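Local coordinates for protein cycloalternan-forming enzyme (Listeria monocytogenes serovar 1/2a, PDB 5F7U) that is a multidomain member of glycoside hydrolase family 31 and binds alpha-D-glucopyranose in a pocket of its TIM-barrel domain, at residues I392-W402 with V446-Q457; E580-G588 with S595-Q603. The protein carries 1 engineered substitution. One frame throughout, in Å; residues are numbered along the deposited sequence.

Contact 1. Residues I392-W402 with V446-Q457. With GLC (alpha-D-glucopyranose), chain F; GLC (alpha-D-glucopyranose), chain B.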
# COMPACT_ATOMS: atom_id res chain seq x y z
N ILE A 392 -20.75 12.29 -12.61
CA ILE A 392 -19.76 11.62 -11.76
C ILE A 392 -20.30 10.21 -11.47
O ILE A 392 -21.07 10.03 -10.52
CB ILE A 392 -19.47 12.43 -10.46
CG1 ILE A 392 -19.08 13.89 -10.74
CG2 ILE A 392 -18.44 11.70 -9.59
CD1 ILE A 392 -17.79 14.08 -11.54
N PRO A 393 -19.88 9.22 -12.27
CA PRO A 393 -20.39 7.85 -12.12
C PRO A 393 -19.63 7.07 -11.02
O PRO A 393 -18.98 6.06 -11.27
CB PRO A 393 -20.17 7.27 -13.51
CG PRO A 393 -18.90 7.92 -13.95
CD PRO A 393 -19.03 9.33 -13.48
N ALA A 394 -19.78 7.53 -9.78
CA ALA A 394 -19.16 6.88 -8.64
C ALA A 394 -19.79 5.51 -8.41
O ALA A 394 -20.91 5.23 -8.90
CB ALA A 394 -19.31 7.76 -7.40
N THR A 395 -19.09 4.64 -7.68
CA THR A 395 -19.62 3.30 -7.37
C THR A 395 -19.72 2.99 -5.89
O THR A 395 -20.39 2.03 -5.50
CB THR A 395 -18.79 2.19 -8.05
OG1 THR A 395 -17.43 2.28 -7.60
CG2 THR A 395 -18.87 2.32 -9.58
N GLY A 396 -19.04 3.79 -5.06
CA GLY A 396 -19.04 3.56 -3.61
C GLY A 396 -19.58 4.76 -2.86
O GLY A 396 -19.41 5.90 -3.29
N PHE A 397 -20.22 4.51 -1.72
CA PHE A 397 -20.88 5.55 -0.95
C PHE A 397 -20.70 5.22 0.52
O PHE A 397 -20.91 4.07 0.94
CB PHE A 397 -22.38 5.63 -1.31
CG PHE A 397 -23.05 6.91 -0.87
CD1 PHE A 397 -23.45 7.09 0.46
CD2 PHE A 397 -23.33 7.92 -1.79
CE1 PHE A 397 -24.05 8.28 0.86
CE2 PHE A 397 -23.94 9.11 -1.40
CZ PHE A 397 -24.31 9.30 -0.07
N VAL A 398 -20.28 6.19 1.31
CA VAL A 398 -20.03 5.92 2.73
C VAL A 398 -20.94 6.81 3.56
O VAL A 398 -21.08 7.99 3.25
CB VAL A 398 -18.56 6.20 3.13
CG1 VAL A 398 -18.33 5.87 4.62
CG2 VAL A 398 -17.57 5.43 2.25
N LEU A 399 -21.56 6.24 4.60
CA LEU A 399 -22.23 7.05 5.62
C LEU A 399 -21.55 6.86 6.95
O LEU A 399 -21.38 5.73 7.41
CB LEU A 399 -23.72 6.69 5.76
CG LEU A 399 -24.66 7.27 4.70
CD1 LEU A 399 -26.05 6.78 5.03
CD2 LEU A 399 -24.61 8.80 4.73
N GLU A 400 -21.18 7.98 7.58
CA GLU A 400 -20.60 7.96 8.90
C GLU A 400 -21.58 8.41 9.95
O GLU A 400 -21.79 7.70 10.95
CB GLU A 400 -19.34 8.83 8.95
CG GLU A 400 -18.23 8.30 8.05
CD GLU A 400 -16.88 8.89 8.35
OE1 GLU A 400 -16.80 10.05 8.82
OE2 GLU A 400 -15.88 8.17 8.11
N GLN A 401 -22.20 9.56 9.71
CA GLN A 401 -23.08 10.19 10.68
C GLN A 401 -24.53 9.67 10.48
O GLN A 401 -25.47 10.44 10.21
CB GLN A 401 -22.96 11.71 10.57
CG GLN A 401 -23.38 12.42 11.84
CD GLN A 401 -23.24 13.93 11.81
OE1 GLN A 401 -23.77 14.58 12.71
NE2 GLN A 401 -22.59 14.50 10.79
N TRP A 402 -24.67 8.36 10.63
CA TRP A 402 -25.91 7.66 10.28
C TRP A 402 -26.70 7.18 11.49
O TRP A 402 -27.91 6.95 11.40
CB TRP A 402 -25.61 6.47 9.34
CG TRP A 402 -24.92 5.29 10.02
CD1 TRP A 402 -23.57 5.08 10.13
CD2 TRP A 402 -25.56 4.16 10.65
NE1 TRP A 402 -23.33 3.90 10.80
CE2 TRP A 402 -24.53 3.33 11.14
CE3 TRP A 402 -26.91 3.78 10.86
CZ2 TRP A 402 -24.79 2.12 11.81
CZ3 TRP A 402 -27.17 2.59 11.54
CH2 TRP A 402 -26.11 1.76 12.01
N VAL A 446 -29.53 4.65 -3.46
CA VAL A 446 -28.07 4.60 -3.71
C VAL A 446 -27.77 3.52 -4.76
O VAL A 446 -27.00 3.74 -5.70
CB VAL A 446 -27.24 4.36 -2.41
CG1 VAL A 446 -25.75 4.16 -2.71
CG2 VAL A 446 -27.43 5.51 -1.43
N HIS A 447 -28.38 2.34 -4.60
CA HIS A 447 -28.22 1.26 -5.57
C HIS A 447 -28.71 1.64 -6.97
O HIS A 447 -28.07 1.29 -7.97
CB HIS A 447 -28.94 0.00 -5.09
CG HIS A 447 -28.34 -0.61 -3.87
ND1 HIS A 447 -29.06 -1.45 -3.03
CD2 HIS A 447 -27.10 -0.52 -3.34
CE1 HIS A 447 -28.28 -1.84 -2.04
NE2 HIS A 447 -27.09 -1.29 -2.20
N ASP A 448 -29.83 2.38 -7.03
CA ASP A 448 -30.38 2.90 -8.29
C ASP A 448 -29.38 3.75 -9.05
O ASP A 448 -29.37 3.75 -10.29
CB ASP A 448 -31.62 3.76 -8.04
CG ASP A 448 -32.84 2.94 -7.72
OD1 ASP A 448 -32.82 1.70 -7.93
OD2 ASP A 448 -33.86 3.54 -7.31
N ALA A 449 -28.54 4.48 -8.30
CA ALA A 449 -27.48 5.31 -8.87
C ALA A 449 -26.26 4.49 -9.28
O ALA A 449 -25.29 5.06 -9.77
CB ALA A 449 -27.07 6.41 -7.89
N GLY A 450 -26.30 3.17 -9.10
CA GLY A 450 -25.18 2.29 -9.44
C GLY A 450 -24.08 2.33 -8.39
O GLY A 450 -22.92 2.02 -8.68
N MET A 451 -24.43 2.72 -7.16
CA MET A 451 -23.48 2.77 -6.06
C MET A 451 -23.82 1.75 -4.99
O MET A 451 -24.88 1.13 -5.01
CB MET A 451 -23.39 4.18 -5.46
CG MET A 451 -23.21 5.27 -6.50
SD MET A 451 -22.95 6.89 -5.79
CE MET A 451 -23.26 7.86 -7.27
N ASN A 452 -22.90 1.58 -4.06
CA ASN A 452 -22.94 0.56 -3.04
C ASN A 452 -22.55 1.27 -1.76
O ASN A 452 -21.63 2.08 -1.76
CB ASN A 452 -21.92 -0.52 -3.35
CG ASN A 452 -22.18 -1.20 -4.67
OD1 ASN A 452 -22.82 -2.22 -4.69
ND2 ASN A 452 -21.72 -0.62 -5.79
N ILE A 453 -23.24 0.97 -0.68
CA ILE A 453 -23.12 1.81 0.51
C ILE A 453 -22.50 1.04 1.67
O ILE A 453 -22.86 -0.10 1.92
CB ILE A 453 -24.51 2.40 0.92
CG1 ILE A 453 -24.36 3.46 2.03
CG2 ILE A 453 -25.52 1.31 1.30
CD1 ILE A 453 -25.58 4.37 2.14
N VAL A 454 -21.58 1.68 2.39
CA VAL A 454 -21.04 1.09 3.62
C VAL A 454 -21.34 2.00 4.82
O VAL A 454 -21.47 3.23 4.66
CB VAL A 454 -19.51 0.75 3.53
CG1 VAL A 454 -19.24 -0.16 2.33
CG2 VAL A 454 -18.66 2.00 3.45
N LEU A 455 -21.50 1.41 6.00
CA LEU A 455 -21.79 2.17 7.22
C LEU A 455 -20.62 2.12 8.20
O LEU A 455 -20.00 1.09 8.41
CB LEU A 455 -23.05 1.61 7.91
CG LEU A 455 -24.35 1.64 7.10
CD1 LEU A 455 -25.49 1.17 8.00
CD2 LEU A 455 -24.64 3.04 6.56
N TRP A 456 -20.36 3.25 8.85
CA TRP A 456 -19.25 3.42 9.79
C TRP A 456 -19.52 2.62 11.07
O TRP A 456 -20.66 2.61 11.58
CB TRP A 456 -19.14 4.90 10.10
CG TRP A 456 -17.97 5.43 10.91
CD1 TRP A 456 -16.78 5.90 10.40
CD2 TRP A 456 -17.91 5.61 12.33
NE1 TRP A 456 -15.99 6.36 11.44
CE2 TRP A 456 -16.66 6.21 12.63
CE3 TRP A 456 -18.80 5.35 13.39
CZ2 TRP A 456 -16.27 6.53 13.94
CZ3 TRP A 456 -18.40 5.66 14.71
CH2 TRP A 456 -17.15 6.25 14.96
N GLN A 457 -18.46 1.99 11.58
CA GLN A 457 -18.51 1.19 12.81
C GLN A 457 -17.25 1.38 13.65
O GLN A 457 -16.21 1.81 13.14
CB GLN A 457 -18.63 -0.31 12.47
CG GLN A 457 -19.92 -0.71 11.79
CD GLN A 457 -21.07 -0.81 12.77
OE1 GLN A 457 -21.24 -1.83 13.43
NE2 GLN A 457 -21.84 0.26 12.91
C1 GLC F . -12.09 8.77 12.41
C2 GLC F . -11.79 8.45 10.93
C3 GLC F . -12.39 9.48 9.96
C4 GLC F . -13.88 9.68 10.24
C5 GLC F . -14.16 9.83 11.74
C6 GLC F . -15.64 9.86 12.09
O2 GLC F . -10.39 8.20 10.75
O3 GLC F . -12.23 9.06 8.59
O4 GLC F . -14.37 10.84 9.55
O5 GLC F . -13.52 8.82 12.55
O6 GLC F . -15.71 10.20 13.49
C1 GLC B . -16.72 11.20 13.73
C2 GLC B . -16.71 11.61 15.21
C3 GLC B . -17.36 10.54 16.10
C4 GLC B . -18.74 10.15 15.57
C5 GLC B . -18.59 9.70 14.11
C6 GLC B . -19.88 9.21 13.47
O2 GLC B . -15.36 11.80 15.65
O3 GLC B . -17.46 11.00 17.45
O4 GLC B . -19.27 9.10 16.39
O5 GLC B . -18.04 10.78 13.33
O6 GLC B . -20.76 10.32 13.28

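Contact 2. Residues E580-G588 with S595-Q603. With GLC (alpha-D-glucopyranose), chain C; GLC (alpha-D-glucopyranose), chain F.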
# COMPACT_ATOMS: atom_id res chain seq x y z
N GLU A 580 -21.00 -9.58 -2.08
CA GLU A 580 -20.39 -8.39 -2.70
C GLU A 580 -20.04 -7.30 -1.68
O GLU A 580 -19.72 -6.17 -2.07
CB GLU A 580 -21.34 -7.79 -3.74
CG GLU A 580 -21.56 -8.64 -4.98
CD GLU A 580 -20.78 -8.11 -6.17
OE1 GLU A 580 -21.15 -7.02 -6.72
OE2 GLU A 580 -19.79 -8.78 -6.56
N ALA A 581 -20.10 -7.63 -0.39
CA ALA A 581 -19.81 -6.66 0.68
C ALA A 581 -18.32 -6.40 0.80
O ALA A 581 -17.50 -7.30 0.63
CB ALA A 581 -20.35 -7.15 2.01
N VAL A 582 -17.97 -5.15 1.07
CA VAL A 582 -16.56 -4.73 1.15
C VAL A 582 -16.34 -4.00 2.48
O VAL A 582 -17.19 -3.19 2.87
CB VAL A 582 -16.26 -3.75 -0.01
CG1 VAL A 582 -14.89 -3.10 0.12
CG2 VAL A 582 -16.37 -4.49 -1.34
N SER A 583 -15.22 -4.27 3.16
CA SER A 583 -14.79 -3.46 4.31
C SER A 583 -13.80 -2.37 3.93
O SER A 583 -13.04 -2.52 2.96
CB SER A 583 -14.14 -4.35 5.36
OG SER A 583 -15.10 -5.24 5.92
N PHE A 584 -13.77 -1.30 4.73
CA PHE A 584 -12.94 -0.13 4.49
C PHE A 584 -12.43 0.22 5.89
O PHE A 584 -13.22 0.61 6.77
CB PHE A 584 -13.86 0.95 3.89
CG PHE A 584 -13.15 2.10 3.22
CD1 PHE A 584 -12.61 3.15 3.99
CD2 PHE A 584 -13.10 2.19 1.82
CE1 PHE A 584 -11.97 4.23 3.39
CE2 PHE A 584 -12.45 3.28 1.21
CZ PHE A 584 -11.89 4.30 2.00
N SER A 585 -11.12 0.03 6.12
CA SER A 585 -10.56 0.08 7.50
C SER A 585 -9.23 0.81 7.51
O SER A 585 -8.68 1.10 6.45
CB SER A 585 -10.34 -1.33 8.02
OG SER A 585 -11.53 -2.10 7.90
N ARG A 586 -8.72 1.14 8.70
CA ARG A 586 -7.41 1.82 8.76
C ARG A 586 -6.32 1.10 9.51
O ARG A 586 -5.14 1.34 9.23
CB ARG A 586 -7.54 3.25 9.29
CG ARG A 586 -7.96 3.33 10.73
CD ARG A 586 -7.94 4.77 11.23
NE ARG A 586 -8.02 4.70 12.68
CZ ARG A 586 -8.44 5.68 13.47
NH1 ARG A 586 -8.85 6.85 12.97
NH2 ARG A 586 -8.44 5.47 14.78
N SER A 587 -6.69 0.19 10.42
CA SER A 587 -5.72 -0.38 11.35
C SER A 587 -5.52 -1.86 11.15
O SER A 587 -6.48 -2.57 10.82
CB SER A 587 -6.16 -0.15 12.79
OG SER A 587 -5.10 -0.55 13.68
N GLY A 588 -4.31 -2.34 11.40
CA GLY A 588 -4.09 -3.79 11.38
C GLY A 588 -2.63 -4.19 11.45
O GLY A 588 -1.75 -3.34 11.60
N SER A 595 -8.61 -8.91 4.45
CA SER A 595 -9.93 -8.37 4.83
C SER A 595 -10.22 -6.93 4.36
O SER A 595 -10.49 -6.06 5.18
CB SER A 595 -10.12 -8.52 6.35
OG SER A 595 -9.99 -9.90 6.73
N GLY A 596 -10.17 -6.70 3.05
CA GLY A 596 -10.73 -5.46 2.47
C GLY A 596 -9.77 -4.31 2.26
O GLY A 596 -8.55 -4.50 2.14
N ILE A 597 -10.33 -3.11 2.16
CA ILE A 597 -9.58 -1.89 1.80
C ILE A 597 -8.97 -1.28 3.05
O ILE A 597 -9.59 -1.33 4.13
CB ILE A 597 -10.52 -0.85 1.12
CG1 ILE A 597 -10.96 -1.39 -0.24
CG2 ILE A 597 -9.83 0.51 0.95
CD1 ILE A 597 -12.17 -0.69 -0.82
N TYR A 598 -7.76 -0.71 2.92
CA TYR A 598 -7.17 0.10 4.02
C TYR A 598 -6.95 1.50 3.52
O TYR A 598 -6.37 1.67 2.44
CB TYR A 598 -5.86 -0.53 4.57
CG TYR A 598 -6.22 -1.81 5.28
CD1 TYR A 598 -6.45 -2.98 4.54
CD2 TYR A 598 -6.46 -1.83 6.66
CE1 TYR A 598 -6.88 -4.15 5.17
CE2 TYR A 598 -6.89 -3.00 7.29
CZ TYR A 598 -7.10 -4.15 6.54
OH TYR A 598 -7.50 -5.32 7.16
N TRP A 599 -7.43 2.50 4.28
CA TRP A 599 -7.12 3.91 3.92
C TRP A 599 -6.12 4.51 4.89
O TRP A 599 -6.00 4.05 6.02
CB TRP A 599 -8.38 4.78 3.75
CG TRP A 599 -8.83 5.53 4.97
CD1 TRP A 599 -8.60 6.85 5.23
CD2 TRP A 599 -9.60 5.03 6.08
NE1 TRP A 599 -9.19 7.21 6.42
CE2 TRP A 599 -9.80 6.12 6.97
CE3 TRP A 599 -10.15 3.78 6.39
CZ2 TRP A 599 -10.51 5.99 8.18
CZ3 TRP A 599 -10.89 3.65 7.58
CH2 TRP A 599 -11.04 4.76 8.48
N SER A 600 -5.39 5.53 4.43
CA SER A 600 -4.24 6.09 5.17
C SER A 600 -4.59 6.98 6.36
O SER A 600 -3.71 7.57 6.99
CB SER A 600 -3.31 6.80 4.18
OG SER A 600 -3.94 7.98 3.71
N GLY A 601 -5.87 7.07 6.71
CA GLY A 601 -6.26 7.76 7.94
C GLY A 601 -6.37 9.27 7.84
O GLY A 601 -6.69 9.81 6.78
N ASP A 602 -6.09 9.95 8.95
CA ASP A 602 -6.56 11.33 9.14
C ASP A 602 -5.43 12.28 8.83
O ASP A 602 -4.48 12.38 9.62
CB ASP A 602 -7.01 11.54 10.59
CG ASP A 602 -8.19 10.65 11.00
OD1 ASP A 602 -8.95 10.18 10.13
OD2 ASP A 602 -8.37 10.41 12.21
N GLN A 603 -5.55 12.98 7.71
CA GLN A 603 -4.50 13.87 7.22
C GLN A 603 -5.05 15.23 6.80
O GLN A 603 -6.24 15.39 6.52
CB GLN A 603 -3.71 13.22 6.07
CG GLN A 603 -3.14 11.85 6.44
CD GLN A 603 -2.31 11.25 5.33
OE1 GLN A 603 -2.81 10.42 4.58
NE2 GLN A 603 -1.08 11.73 5.16
C1 GLC C . -10.25 11.81 16.52
C2 GLC C . -10.21 10.28 16.45
C3 GLC C . -10.19 9.78 15.00
C4 GLC C . -11.40 10.29 14.23
C5 GLC C . -11.41 11.83 14.35
C6 GLC C . -12.62 12.50 13.71
O1 GLC C . -8.98 12.36 16.12
O2 GLC C . -9.05 9.81 17.14
O3 GLC C . -10.12 8.35 15.00
O4 GLC C . -11.34 9.94 12.82
O5 GLC C . -11.30 12.34 15.70
O6 GLC C . -12.10 13.08 12.51
C1 GLC F . -12.09 8.77 12.41
C2 GLC F . -11.79 8.45 10.93
C3 GLC F . -12.39 9.48 9.96
C4 GLC F . -13.88 9.68 10.24
C5 GLC F . -14.16 9.83 11.74
C6 GLC F . -15.64 9.86 12.09
O2 GLC F . -10.39 8.20 10.75
O3 GLC F . -12.23 9.06 8.59
O4 GLC F . -14.37 10.84 9.55
O5 GLC F . -13.52 8.82 12.55
O6 GLC F . -15.71 10.20 13.49
O HOH W 1 -11.01 -3.36 5.53
O HOH W 2 -6.80 -5.26 9.94

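Contact 1. Residues I392-W402 with V446-Q457
V454 N to F397 O, L399 N to V454 O and W456 N to L399 O, preceded by a weak bond from F397 N to N452 O, make the backbone ladder between strands 396-399 and 452-457, parallel neighbours in the TIM barrel. T395 O takes a weak bond from N452 N and a straight one (171°) from N452 ND2, 3.0 Å away and in the carbonyl plane.

At the far end, W402 NE1 donates to a lone pair of W456 O (3.1 Å, 174°), with the oxygen in the indole plane; Q457 NE2 donates to the same oxygen, gripping it twice. L455 CD1 makes a CH-pi contact over the face of W402, 3.8 Å from the six-membered ring centroid.

On the face carrying F397, L399 and I453, I453 CD1 lies 3.8 Å from both F397 CD1 and L399 CD1; on the other, V398 CG2 meets V454 CG2. M451 SD sits at the edge of the F397 ring.

W456 CG, anti to the backbone N (chi1 -172°), carries the indole to E400 and the sugars: C5 of GLC (chain B) lies over one face. E400 OE1 accepts from O4 of GLC (chain F) at 2.7 Å and K535 forms a salt bridge with OE2, so both carboxylate oxygens are held in this pocket wall.

Contact 2. Residues E580-G588 with S595-Q603
Strands 584-585 and 597-599 run parallel, with I597 N bonded to S583 O, S585 N to I597 O and W599 N to S585 O, each at 2.9 Å. Where the two segments come together, G596 faces S583 O at a point that leaves no room for a CB.

On the face carrying F584 and I597, I597 CG2 makes an off-centre CH-pi contact with the F584 ring, and I597 CD1 reaches V582 CG1 at 3.8 Å. F584 CD1 and CE1 also press on W599 CE3, the two rings inclined by 30° but slid apart with little overlap. On the opposite face, S585 CB meets Y598 CE2; a water accepts from S585 OG, which also bonds T536 OG1, and donates to S595 O and I597 O.

These are consecutive strands of the family 31 TIM barrel, and the loops that follow their C-terminal ends supply residues of the glycan pocket. Here R586 CB lies over one face of the W599 indole, a CH-pi contact 3.8 Å from the centroid of its six-membered ring. With CG between the backbone N and the carbonyl carbon (chi1 66°), the extended arginine passes W599 CH2 and brings NH1 to O3 of GLC (chain C), at 2.8 Å. E540 pairs with R586 NE, which helps to fix the guanidinium. D602 OD1 accepts from O2 of GLC (chain F) at 2.5 Å, and D602 OD2 makes a long salt bridge with R586 NH1.

Overall arrangement
Both contacts belong to one closed, eight-stranded parallel barrel within the family 31 TIM-barrel range, and they follow each other in series along the chain. Contact 1 joins the second and third strands, contact 2 the fifth and sixth, with strand 534-536 between the two pairs. Their centres are about 15 Å apart, yet they touch where V454 CG1 packs against V582 O at 3.7 Å. The common meeting point is GLC (chain F), which is hydrogen-bonded by residues of both. The example illustrates a general principle of such barrels: strand pairs well separated in sequence converge at their C-terminal ends, here to build a single glycan pocket.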